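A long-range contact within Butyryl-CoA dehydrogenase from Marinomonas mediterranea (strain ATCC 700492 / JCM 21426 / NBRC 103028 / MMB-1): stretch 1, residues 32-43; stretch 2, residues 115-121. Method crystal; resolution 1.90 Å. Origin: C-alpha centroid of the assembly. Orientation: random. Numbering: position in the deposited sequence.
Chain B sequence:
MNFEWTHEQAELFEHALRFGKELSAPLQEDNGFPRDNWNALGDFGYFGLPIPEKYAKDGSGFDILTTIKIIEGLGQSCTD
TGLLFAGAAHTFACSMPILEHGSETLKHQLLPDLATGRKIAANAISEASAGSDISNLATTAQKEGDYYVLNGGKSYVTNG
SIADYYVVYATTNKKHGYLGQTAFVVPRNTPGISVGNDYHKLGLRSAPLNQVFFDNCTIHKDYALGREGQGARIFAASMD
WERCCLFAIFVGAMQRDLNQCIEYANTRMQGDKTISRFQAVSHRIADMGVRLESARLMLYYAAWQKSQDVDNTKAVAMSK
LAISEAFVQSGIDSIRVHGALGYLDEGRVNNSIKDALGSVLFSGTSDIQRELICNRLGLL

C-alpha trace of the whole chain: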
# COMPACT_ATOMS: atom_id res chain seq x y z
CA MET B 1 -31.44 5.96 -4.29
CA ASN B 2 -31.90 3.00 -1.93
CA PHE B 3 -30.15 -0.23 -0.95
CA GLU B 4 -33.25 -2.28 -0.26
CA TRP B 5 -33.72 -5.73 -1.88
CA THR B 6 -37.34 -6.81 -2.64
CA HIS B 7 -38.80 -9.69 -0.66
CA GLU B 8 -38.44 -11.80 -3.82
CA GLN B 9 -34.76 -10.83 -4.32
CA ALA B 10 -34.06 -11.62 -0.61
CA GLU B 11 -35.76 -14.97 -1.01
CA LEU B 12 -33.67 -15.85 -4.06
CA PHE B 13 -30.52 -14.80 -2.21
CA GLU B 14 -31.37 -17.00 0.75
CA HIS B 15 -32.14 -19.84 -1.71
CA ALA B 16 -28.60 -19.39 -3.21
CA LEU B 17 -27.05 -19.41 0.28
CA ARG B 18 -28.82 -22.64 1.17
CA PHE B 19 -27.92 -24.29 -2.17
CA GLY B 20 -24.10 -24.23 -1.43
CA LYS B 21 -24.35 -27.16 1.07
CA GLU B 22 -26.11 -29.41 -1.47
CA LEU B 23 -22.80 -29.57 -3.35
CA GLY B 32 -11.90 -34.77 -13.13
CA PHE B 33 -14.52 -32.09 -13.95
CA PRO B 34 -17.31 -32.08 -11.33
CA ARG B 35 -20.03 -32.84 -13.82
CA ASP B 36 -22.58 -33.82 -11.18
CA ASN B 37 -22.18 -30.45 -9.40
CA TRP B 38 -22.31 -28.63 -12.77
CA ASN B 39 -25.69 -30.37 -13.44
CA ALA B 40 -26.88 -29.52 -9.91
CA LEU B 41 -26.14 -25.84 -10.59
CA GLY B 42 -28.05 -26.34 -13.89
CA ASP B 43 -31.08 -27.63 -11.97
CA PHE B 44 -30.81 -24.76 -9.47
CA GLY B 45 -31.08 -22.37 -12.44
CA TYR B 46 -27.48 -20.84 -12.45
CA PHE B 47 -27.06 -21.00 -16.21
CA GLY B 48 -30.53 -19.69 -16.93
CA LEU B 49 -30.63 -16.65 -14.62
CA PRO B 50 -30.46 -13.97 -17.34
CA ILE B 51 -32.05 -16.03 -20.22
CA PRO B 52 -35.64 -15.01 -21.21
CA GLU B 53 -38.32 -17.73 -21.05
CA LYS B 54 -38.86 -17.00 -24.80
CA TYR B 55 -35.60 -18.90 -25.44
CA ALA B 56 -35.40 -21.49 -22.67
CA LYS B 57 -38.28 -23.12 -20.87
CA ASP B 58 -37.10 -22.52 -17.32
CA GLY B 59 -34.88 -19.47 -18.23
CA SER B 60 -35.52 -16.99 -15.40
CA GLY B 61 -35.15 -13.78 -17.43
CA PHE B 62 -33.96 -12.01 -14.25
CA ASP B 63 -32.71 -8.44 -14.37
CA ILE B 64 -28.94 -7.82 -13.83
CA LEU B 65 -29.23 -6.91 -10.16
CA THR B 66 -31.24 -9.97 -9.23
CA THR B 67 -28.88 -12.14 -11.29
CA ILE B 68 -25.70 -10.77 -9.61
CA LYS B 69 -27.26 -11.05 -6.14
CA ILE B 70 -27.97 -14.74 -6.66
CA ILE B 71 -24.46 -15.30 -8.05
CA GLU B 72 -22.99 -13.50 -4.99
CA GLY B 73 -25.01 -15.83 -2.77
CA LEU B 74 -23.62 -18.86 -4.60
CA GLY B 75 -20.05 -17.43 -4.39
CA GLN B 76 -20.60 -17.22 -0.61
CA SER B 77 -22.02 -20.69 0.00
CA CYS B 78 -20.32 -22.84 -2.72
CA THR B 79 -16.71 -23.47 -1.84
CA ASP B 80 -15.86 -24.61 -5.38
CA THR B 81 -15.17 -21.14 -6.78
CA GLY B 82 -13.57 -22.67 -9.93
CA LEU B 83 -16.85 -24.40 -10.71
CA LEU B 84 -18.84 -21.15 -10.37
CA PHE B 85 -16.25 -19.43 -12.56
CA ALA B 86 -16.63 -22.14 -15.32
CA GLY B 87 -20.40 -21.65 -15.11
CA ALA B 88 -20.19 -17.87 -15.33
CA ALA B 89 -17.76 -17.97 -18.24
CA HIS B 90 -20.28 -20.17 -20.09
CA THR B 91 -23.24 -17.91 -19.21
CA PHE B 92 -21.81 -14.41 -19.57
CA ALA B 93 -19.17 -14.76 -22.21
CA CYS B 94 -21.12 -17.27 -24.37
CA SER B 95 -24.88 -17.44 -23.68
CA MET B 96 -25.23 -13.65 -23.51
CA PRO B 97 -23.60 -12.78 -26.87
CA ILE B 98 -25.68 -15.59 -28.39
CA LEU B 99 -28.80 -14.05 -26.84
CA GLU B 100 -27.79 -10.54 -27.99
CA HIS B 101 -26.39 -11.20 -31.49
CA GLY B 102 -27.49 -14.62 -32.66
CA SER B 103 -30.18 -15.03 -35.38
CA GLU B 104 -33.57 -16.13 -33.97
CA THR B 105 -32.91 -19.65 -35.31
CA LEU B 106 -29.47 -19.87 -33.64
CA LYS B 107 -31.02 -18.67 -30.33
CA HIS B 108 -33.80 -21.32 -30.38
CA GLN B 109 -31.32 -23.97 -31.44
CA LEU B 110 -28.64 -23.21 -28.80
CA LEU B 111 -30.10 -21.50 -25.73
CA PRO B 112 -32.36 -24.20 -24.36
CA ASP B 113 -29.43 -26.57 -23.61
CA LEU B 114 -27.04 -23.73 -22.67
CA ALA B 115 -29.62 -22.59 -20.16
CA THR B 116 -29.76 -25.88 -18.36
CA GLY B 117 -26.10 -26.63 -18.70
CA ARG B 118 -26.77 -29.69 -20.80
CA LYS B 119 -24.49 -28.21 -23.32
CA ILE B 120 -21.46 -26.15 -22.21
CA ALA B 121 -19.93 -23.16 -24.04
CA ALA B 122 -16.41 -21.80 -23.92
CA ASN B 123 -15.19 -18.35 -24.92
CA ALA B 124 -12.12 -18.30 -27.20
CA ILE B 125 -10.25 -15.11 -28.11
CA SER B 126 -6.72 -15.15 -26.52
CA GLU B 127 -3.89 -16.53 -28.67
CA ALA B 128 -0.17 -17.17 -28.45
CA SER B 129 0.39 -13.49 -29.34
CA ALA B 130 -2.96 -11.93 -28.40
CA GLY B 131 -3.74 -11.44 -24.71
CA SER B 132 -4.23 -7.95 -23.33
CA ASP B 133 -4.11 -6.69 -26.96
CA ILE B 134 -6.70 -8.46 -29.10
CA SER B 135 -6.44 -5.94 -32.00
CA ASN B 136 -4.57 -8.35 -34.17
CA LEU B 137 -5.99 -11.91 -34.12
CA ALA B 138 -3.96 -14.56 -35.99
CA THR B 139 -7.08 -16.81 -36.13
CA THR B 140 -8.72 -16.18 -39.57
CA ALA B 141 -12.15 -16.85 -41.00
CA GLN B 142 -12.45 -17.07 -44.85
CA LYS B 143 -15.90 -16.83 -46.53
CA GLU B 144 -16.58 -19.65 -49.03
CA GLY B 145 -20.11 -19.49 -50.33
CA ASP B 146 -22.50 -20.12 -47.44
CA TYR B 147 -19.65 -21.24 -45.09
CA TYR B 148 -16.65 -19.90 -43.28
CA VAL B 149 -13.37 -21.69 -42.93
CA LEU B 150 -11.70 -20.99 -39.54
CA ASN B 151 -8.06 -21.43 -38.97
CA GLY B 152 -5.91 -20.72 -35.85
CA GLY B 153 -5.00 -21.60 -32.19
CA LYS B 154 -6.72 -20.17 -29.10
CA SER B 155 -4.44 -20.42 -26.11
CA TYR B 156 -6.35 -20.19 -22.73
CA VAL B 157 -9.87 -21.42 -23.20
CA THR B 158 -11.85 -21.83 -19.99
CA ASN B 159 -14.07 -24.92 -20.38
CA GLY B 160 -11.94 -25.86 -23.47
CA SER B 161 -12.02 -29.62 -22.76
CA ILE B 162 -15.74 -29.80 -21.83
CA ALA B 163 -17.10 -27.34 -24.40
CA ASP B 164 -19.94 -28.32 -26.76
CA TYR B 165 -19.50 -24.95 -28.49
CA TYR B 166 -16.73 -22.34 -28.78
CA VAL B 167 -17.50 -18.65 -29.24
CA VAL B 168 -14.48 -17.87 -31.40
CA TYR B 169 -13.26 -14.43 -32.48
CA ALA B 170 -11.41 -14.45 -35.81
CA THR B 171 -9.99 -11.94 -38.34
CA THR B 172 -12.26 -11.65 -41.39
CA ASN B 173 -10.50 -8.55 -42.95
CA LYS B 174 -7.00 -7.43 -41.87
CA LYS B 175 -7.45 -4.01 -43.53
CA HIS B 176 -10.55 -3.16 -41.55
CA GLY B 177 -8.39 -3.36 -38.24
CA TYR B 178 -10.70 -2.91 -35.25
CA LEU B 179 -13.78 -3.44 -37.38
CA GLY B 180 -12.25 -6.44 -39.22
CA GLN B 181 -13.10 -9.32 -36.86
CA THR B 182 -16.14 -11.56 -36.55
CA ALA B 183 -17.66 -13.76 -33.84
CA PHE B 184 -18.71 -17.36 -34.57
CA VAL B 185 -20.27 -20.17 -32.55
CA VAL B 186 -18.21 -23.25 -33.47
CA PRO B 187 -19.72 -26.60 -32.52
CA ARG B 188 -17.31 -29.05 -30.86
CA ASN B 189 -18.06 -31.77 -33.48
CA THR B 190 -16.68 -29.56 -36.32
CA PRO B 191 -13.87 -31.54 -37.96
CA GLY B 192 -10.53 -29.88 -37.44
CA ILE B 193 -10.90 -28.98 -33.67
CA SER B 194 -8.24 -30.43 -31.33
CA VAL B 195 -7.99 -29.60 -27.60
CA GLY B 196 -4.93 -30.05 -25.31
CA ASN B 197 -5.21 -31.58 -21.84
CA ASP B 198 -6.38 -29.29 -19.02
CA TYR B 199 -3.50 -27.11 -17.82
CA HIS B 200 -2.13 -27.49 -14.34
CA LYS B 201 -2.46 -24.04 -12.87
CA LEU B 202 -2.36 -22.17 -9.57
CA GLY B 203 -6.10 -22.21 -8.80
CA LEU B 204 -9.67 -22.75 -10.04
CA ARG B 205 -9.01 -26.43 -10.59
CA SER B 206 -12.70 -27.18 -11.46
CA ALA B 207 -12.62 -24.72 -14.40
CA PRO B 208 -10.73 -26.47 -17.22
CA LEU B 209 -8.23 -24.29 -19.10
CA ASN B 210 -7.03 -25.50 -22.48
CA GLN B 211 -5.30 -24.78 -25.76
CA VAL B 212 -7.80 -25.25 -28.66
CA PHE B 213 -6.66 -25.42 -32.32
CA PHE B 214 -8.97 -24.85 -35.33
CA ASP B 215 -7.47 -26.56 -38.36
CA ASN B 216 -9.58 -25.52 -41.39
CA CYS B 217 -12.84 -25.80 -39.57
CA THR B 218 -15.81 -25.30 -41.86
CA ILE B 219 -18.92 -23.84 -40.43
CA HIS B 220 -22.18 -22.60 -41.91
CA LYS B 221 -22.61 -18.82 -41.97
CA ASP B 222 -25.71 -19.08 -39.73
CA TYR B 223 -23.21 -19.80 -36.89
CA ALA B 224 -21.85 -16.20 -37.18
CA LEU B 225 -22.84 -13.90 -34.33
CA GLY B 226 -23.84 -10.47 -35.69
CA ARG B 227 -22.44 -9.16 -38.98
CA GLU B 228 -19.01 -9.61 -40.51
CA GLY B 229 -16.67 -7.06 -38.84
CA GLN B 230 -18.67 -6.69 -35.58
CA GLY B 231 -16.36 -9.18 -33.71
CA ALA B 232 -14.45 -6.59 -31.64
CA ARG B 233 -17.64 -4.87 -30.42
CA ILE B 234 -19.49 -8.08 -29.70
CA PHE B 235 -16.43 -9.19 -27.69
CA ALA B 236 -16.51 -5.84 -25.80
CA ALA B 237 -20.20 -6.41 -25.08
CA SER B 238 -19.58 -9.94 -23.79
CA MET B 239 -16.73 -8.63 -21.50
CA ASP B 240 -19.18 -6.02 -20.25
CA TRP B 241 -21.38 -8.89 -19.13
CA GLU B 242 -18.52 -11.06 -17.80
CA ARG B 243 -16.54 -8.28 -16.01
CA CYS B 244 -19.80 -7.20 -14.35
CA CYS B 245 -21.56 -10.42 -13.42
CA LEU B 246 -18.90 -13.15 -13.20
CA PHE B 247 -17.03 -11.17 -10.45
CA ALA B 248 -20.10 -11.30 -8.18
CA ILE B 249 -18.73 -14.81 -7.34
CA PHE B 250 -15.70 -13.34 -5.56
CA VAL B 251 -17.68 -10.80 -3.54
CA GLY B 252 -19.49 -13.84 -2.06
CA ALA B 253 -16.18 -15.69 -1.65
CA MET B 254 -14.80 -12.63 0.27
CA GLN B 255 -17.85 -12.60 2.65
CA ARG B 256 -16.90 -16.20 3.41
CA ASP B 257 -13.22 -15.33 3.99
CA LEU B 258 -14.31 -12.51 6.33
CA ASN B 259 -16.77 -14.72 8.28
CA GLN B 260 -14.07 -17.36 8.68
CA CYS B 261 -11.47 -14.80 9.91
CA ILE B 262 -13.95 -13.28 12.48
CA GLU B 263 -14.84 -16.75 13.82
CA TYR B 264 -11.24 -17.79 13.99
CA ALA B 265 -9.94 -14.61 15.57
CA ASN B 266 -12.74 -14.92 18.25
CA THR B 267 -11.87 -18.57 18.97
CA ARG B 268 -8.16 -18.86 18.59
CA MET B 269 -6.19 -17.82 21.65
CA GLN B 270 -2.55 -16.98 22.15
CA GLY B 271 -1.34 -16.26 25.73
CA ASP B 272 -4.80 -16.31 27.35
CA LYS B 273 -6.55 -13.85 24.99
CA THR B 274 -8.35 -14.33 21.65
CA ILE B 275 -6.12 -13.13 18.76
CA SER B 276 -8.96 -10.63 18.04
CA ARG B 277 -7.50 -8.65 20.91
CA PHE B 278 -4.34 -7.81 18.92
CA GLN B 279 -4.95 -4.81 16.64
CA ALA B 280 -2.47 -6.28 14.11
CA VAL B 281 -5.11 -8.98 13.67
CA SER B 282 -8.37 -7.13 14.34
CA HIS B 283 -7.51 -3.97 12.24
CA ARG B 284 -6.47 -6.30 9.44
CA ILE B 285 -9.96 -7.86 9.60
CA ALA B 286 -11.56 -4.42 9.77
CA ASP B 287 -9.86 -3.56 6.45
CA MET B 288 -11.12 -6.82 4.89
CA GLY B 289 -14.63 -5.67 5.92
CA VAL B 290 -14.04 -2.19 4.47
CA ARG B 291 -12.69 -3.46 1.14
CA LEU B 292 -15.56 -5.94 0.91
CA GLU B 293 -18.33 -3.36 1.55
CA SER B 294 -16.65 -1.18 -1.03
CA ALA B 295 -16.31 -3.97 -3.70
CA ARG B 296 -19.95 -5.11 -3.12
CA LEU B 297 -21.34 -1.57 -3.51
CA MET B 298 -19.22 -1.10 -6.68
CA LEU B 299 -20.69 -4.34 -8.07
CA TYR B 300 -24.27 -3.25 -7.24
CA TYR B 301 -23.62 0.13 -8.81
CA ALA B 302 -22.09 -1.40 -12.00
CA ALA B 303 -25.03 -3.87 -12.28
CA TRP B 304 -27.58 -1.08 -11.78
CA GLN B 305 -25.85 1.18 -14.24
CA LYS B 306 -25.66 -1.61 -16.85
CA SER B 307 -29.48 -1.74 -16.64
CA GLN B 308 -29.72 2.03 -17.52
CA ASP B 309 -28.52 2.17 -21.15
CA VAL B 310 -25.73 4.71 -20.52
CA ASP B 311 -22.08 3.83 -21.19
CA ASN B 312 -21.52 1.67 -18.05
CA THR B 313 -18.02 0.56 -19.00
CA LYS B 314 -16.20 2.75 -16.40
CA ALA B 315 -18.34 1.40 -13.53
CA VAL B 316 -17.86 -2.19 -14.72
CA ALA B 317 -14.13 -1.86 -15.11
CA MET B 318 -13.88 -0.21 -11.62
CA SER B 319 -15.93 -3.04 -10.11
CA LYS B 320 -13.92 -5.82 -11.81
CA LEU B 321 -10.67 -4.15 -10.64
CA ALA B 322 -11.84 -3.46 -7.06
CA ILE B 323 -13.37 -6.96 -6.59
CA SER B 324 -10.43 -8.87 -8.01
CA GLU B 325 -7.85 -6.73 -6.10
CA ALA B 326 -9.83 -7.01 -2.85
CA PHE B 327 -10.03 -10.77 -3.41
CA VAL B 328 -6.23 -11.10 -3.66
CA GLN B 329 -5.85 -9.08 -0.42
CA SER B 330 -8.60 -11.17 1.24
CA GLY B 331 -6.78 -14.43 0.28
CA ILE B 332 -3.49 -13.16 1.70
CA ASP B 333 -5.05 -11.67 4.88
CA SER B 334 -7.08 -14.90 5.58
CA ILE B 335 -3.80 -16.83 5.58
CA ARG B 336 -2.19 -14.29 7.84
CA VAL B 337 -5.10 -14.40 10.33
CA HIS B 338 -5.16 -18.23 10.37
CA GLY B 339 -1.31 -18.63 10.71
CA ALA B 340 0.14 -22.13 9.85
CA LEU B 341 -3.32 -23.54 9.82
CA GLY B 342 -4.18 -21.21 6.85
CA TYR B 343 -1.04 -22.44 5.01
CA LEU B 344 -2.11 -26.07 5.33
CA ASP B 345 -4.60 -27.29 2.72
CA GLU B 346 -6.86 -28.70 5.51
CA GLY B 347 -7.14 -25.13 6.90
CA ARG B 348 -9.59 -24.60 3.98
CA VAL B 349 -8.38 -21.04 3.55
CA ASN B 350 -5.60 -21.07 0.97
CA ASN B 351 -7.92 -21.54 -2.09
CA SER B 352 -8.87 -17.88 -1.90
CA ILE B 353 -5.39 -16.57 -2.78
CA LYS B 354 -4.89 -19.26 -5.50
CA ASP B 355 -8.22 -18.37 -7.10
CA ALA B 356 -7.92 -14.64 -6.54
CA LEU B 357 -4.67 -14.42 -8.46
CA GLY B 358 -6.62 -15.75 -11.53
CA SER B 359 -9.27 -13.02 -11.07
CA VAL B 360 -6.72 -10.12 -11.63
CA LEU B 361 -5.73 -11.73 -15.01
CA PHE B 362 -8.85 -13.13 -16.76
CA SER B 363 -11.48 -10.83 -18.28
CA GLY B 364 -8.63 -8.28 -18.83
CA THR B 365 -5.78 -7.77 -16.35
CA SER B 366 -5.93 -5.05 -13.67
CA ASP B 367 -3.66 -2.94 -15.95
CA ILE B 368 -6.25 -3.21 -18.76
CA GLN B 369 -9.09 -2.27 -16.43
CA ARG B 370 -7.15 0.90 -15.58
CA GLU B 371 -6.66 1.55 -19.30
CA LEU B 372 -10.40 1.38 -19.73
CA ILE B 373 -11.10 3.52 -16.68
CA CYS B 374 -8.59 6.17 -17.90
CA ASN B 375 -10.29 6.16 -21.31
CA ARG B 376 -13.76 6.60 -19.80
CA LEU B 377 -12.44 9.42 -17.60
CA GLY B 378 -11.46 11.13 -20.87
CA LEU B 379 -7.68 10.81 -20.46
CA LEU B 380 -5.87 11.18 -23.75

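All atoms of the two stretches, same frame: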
# COMPACT_ATOMS: atom_id res chain seq x y z
N GLY B 32 -11.50 -35.43 -11.87
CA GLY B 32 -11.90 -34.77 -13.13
C GLY B 32 -12.93 -33.66 -12.92
O GLY B 32 -13.20 -33.28 -11.80
N PHE B 33 -13.52 -33.16 -14.02
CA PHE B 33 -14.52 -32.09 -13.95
C PHE B 33 -15.73 -32.51 -13.11
O PHE B 33 -16.23 -33.60 -13.29
CB PHE B 33 -14.95 -31.72 -15.37
CG PHE B 33 -16.00 -30.66 -15.40
CD1 PHE B 33 -15.68 -29.35 -14.99
CD2 PHE B 33 -17.28 -30.95 -15.82
CE1 PHE B 33 -16.66 -28.38 -14.98
CE2 PHE B 33 -18.27 -29.97 -15.81
CZ PHE B 33 -17.96 -28.69 -15.40
N PRO B 34 -16.19 -31.66 -12.17
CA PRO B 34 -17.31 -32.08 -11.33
C PRO B 34 -18.63 -31.95 -12.07
O PRO B 34 -19.47 -31.07 -11.83
CB PRO B 34 -17.23 -31.13 -10.12
CG PRO B 34 -16.56 -29.91 -10.67
CD PRO B 34 -15.50 -30.48 -11.58
N ARG B 35 -18.84 -32.89 -12.98
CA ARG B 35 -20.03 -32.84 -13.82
C ARG B 35 -21.33 -32.92 -13.01
O ARG B 35 -22.31 -32.23 -13.33
CB ARG B 35 -19.94 -33.96 -14.90
CG ARG B 35 -21.21 -34.06 -15.76
CD ARG B 35 -21.37 -32.94 -16.79
NE ARG B 35 -20.23 -32.94 -17.71
CZ ARG B 35 -20.24 -32.38 -18.93
NH1 ARG B 35 -21.35 -31.83 -19.41
NH2 ARG B 35 -19.12 -32.41 -19.65
N ASP B 36 -21.35 -33.73 -11.95
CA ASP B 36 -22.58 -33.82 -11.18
C ASP B 36 -22.94 -32.47 -10.54
O ASP B 36 -24.12 -32.08 -10.51
CB ASP B 36 -22.51 -34.90 -10.11
CG ASP B 36 -22.57 -36.30 -10.69
OD1 ASP B 36 -23.20 -36.48 -11.77
OD2 ASP B 36 -21.97 -37.22 -10.09
N ASN B 37 -21.94 -31.78 -9.98
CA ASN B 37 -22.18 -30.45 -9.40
C ASN B 37 -22.55 -29.42 -10.46
O ASN B 37 -23.39 -28.59 -10.20
CB ASN B 37 -20.98 -30.00 -8.54
CG ASN B 37 -20.89 -30.78 -7.23
OD1 ASN B 37 -21.86 -31.43 -6.81
ND2 ASN B 37 -19.74 -30.75 -6.61
N TRP B 38 -21.89 -29.45 -11.61
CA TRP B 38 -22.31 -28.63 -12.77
C TRP B 38 -23.83 -28.83 -13.04
O TRP B 38 -24.61 -27.86 -13.08
CB TRP B 38 -21.44 -28.98 -13.98
CG TRP B 38 -21.90 -28.28 -15.23
CD1 TRP B 38 -22.87 -28.73 -16.09
CD2 TRP B 38 -21.44 -27.02 -15.73
NE1 TRP B 38 -23.04 -27.81 -17.11
CE2 TRP B 38 -22.17 -26.76 -16.92
CE3 TRP B 38 -20.42 -26.11 -15.32
CZ2 TRP B 38 -21.95 -25.60 -17.72
CZ3 TRP B 38 -20.20 -24.97 -16.07
CH2 TRP B 38 -20.98 -24.71 -17.29
N ASN B 39 -24.27 -30.09 -13.16
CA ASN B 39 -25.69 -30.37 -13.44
C ASN B 39 -26.60 -29.91 -12.29
O ASN B 39 -27.69 -29.39 -12.54
CB ASN B 39 -25.92 -31.88 -13.77
CG ASN B 39 -25.21 -32.30 -15.06
OD1 ASN B 39 -24.94 -31.48 -15.93
ND2 ASN B 39 -24.90 -33.60 -15.18
N ALA B 40 -26.12 -30.04 -11.05
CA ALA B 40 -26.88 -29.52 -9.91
C ALA B 40 -27.08 -28.00 -9.97
O ALA B 40 -28.20 -27.49 -9.72
CB ALA B 40 -26.29 -29.97 -8.59
N LEU B 41 -26.02 -27.28 -10.34
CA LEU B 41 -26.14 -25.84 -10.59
C LEU B 41 -27.12 -25.56 -11.75
O LEU B 41 -27.88 -24.61 -11.68
CB LEU B 41 -24.76 -25.23 -10.95
CG LEU B 41 -23.88 -24.99 -9.71
CD1 LEU B 41 -22.41 -24.87 -10.12
CD2 LEU B 41 -24.35 -23.74 -8.94
N GLY B 42 -27.07 -26.38 -12.80
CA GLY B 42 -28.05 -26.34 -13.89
C GLY B 42 -29.48 -26.45 -13.39
O GLY B 42 -30.32 -25.60 -13.70
N ASP B 43 -29.76 -27.49 -12.61
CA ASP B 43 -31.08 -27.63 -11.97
C ASP B 43 -31.48 -26.48 -11.05
O ASP B 43 -32.62 -26.10 -11.00
CB ASP B 43 -31.15 -28.94 -11.18
CG ASP B 43 -30.91 -30.15 -12.05
OD1 ASP B 43 -30.99 -30.04 -13.28
OD2 ASP B 43 -30.62 -31.22 -11.50
N ALA B 115 -28.93 -23.03 -21.34
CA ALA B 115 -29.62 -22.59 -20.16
C ALA B 115 -29.74 -23.59 -19.05
O ALA B 115 -29.92 -23.23 -17.95
CB ALA B 115 -30.96 -22.01 -20.50
N THR B 116 -29.68 -24.87 -19.37
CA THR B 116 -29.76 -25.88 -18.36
C THR B 116 -28.38 -26.45 -18.05
O THR B 116 -28.20 -27.20 -17.18
CB THR B 116 -30.61 -27.06 -18.83
OG1 THR B 116 -30.04 -27.60 -20.01
CG2 THR B 116 -31.98 -26.63 -19.09
N GLY B 117 -27.41 -26.11 -18.87
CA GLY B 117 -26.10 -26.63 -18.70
C GLY B 117 -25.89 -27.97 -19.36
O GLY B 117 -24.89 -28.56 -19.21
N ARG B 118 -26.88 -28.44 -20.10
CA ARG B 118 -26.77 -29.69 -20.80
C ARG B 118 -25.71 -29.61 -21.88
O ARG B 118 -25.11 -30.59 -22.16
CB ARG B 118 -28.13 -30.11 -21.35
N LYS B 119 -25.57 -28.46 -22.46
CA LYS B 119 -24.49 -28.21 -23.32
C LYS B 119 -23.69 -27.08 -22.64
O LYS B 119 -24.23 -26.28 -21.94
CB LYS B 119 -24.94 -27.94 -24.73
CG LYS B 119 -25.41 -29.22 -25.40
CD LYS B 119 -25.32 -29.15 -26.89
CE LYS B 119 -26.00 -30.33 -27.55
NZ LYS B 119 -26.32 -29.97 -28.95
N ILE B 120 -22.40 -27.08 -22.87
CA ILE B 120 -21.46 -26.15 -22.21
C ILE B 120 -20.77 -25.34 -23.32
O ILE B 120 -20.36 -25.90 -24.35
CB ILE B 120 -20.38 -26.96 -21.42
CG1 ILE B 120 -21.07 -27.89 -20.42
CG2 ILE B 120 -19.31 -26.01 -20.80
CD1 ILE B 120 -20.17 -28.60 -19.42
N ALA B 121 -20.60 -24.03 -23.08
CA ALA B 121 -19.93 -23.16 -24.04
C ALA B 121 -18.65 -22.61 -23.42
O ALA B 121 -18.53 -22.53 -22.17
CB ALA B 121 -20.83 -22.04 -24.50
O HOH W 1 -22.05 -31.48 -22.39
O HOH W 2 -23.88 -31.39 -18.51
O HOH W 3 -29.51 -23.44 -15.18

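Stretch 1 is a short lead-in followed by a helix from Arg-35, with Pro-34 at its N-cap; its backbone ladder, for example Gly-42 N to Trp-38 O at 2.9 Å, is intact through Asp-43. Stretch 2 runs past it without regular hydrogen-bonded pairing to the helix. The contact is compact, burying 311 Å² over both sides, and it joins residues at least 74 positions apart in sequence.

At the start of stretch 2, Ala-115 turns its CB away from the helix and takes part through its backbone. Water 3 donates to both Ala-115 O (2.8 Å) and Gly-42 O (2.7 Å), linking two carbonyls that could not bond to each other directly.

Thr-116 marks the closest backbone approach, with its CA 4.8 Å from the CA of Gly-42. Its carbonyl O lies 3.4 Å from Gly-42 CA, and the angle of 130° at the hydrogen fits a CA-H...O contact. The absence of a side chain at Gly-42 permits this: an ideal CB there would fall 2.3 Å from Thr-116 O, a clash. Within stretch 2, Thr-116 OG1 accepts a hydrogen bond from Arg-118 N at 3.3 Å.

Gly-117 leaves the preceding helix through a Schellman motif with phi 85° and psi 6°. A CB would be jammed against the preceding carbonyl and would also sit 3.0 Å from Trp-38 NE1. The bare backbone instead lets Trp-38 NE1 donate to Gly-117 O at 2.9 Å and 164°, a nearly linear bond lying near the indole plane and the one direct hydrogen bond between the stretches. Water 2 adds a second donor to Gly-117 O (3.1 Å), while also donating to Asn-39 OD1 (2.8 Å) and accepting from Arg-35 NH1 (2.7 Å).

Arg-118, modelled only to CB, points that atom away; its carbonyl O receives water 1 at 3.2 Å, and the same water accepts from Arg-35 NH1 at 3.1 Å. Lys-119 likewise directs its CB away from the helix.

Ile-120 supplies the apolar part of the contact and has the largest covered area, 79 Å². Its CD1 lies 3.9 Å from the centroid of the Trp-38 five-membered ring, 23° off the normal, a CH-pi geometry over the face. Ile-120 CG1 approaches Trp-38 CZ2 at 3.6 Å. Ile-120 CD1 also lies over one face of the Arg-35 guanidinium, 3.4 Å from Arg-35 NH1, and 4.3 Å from Phe-33 CE2. Ala-121 turns its CB away and makes no contact within 4.5 Å.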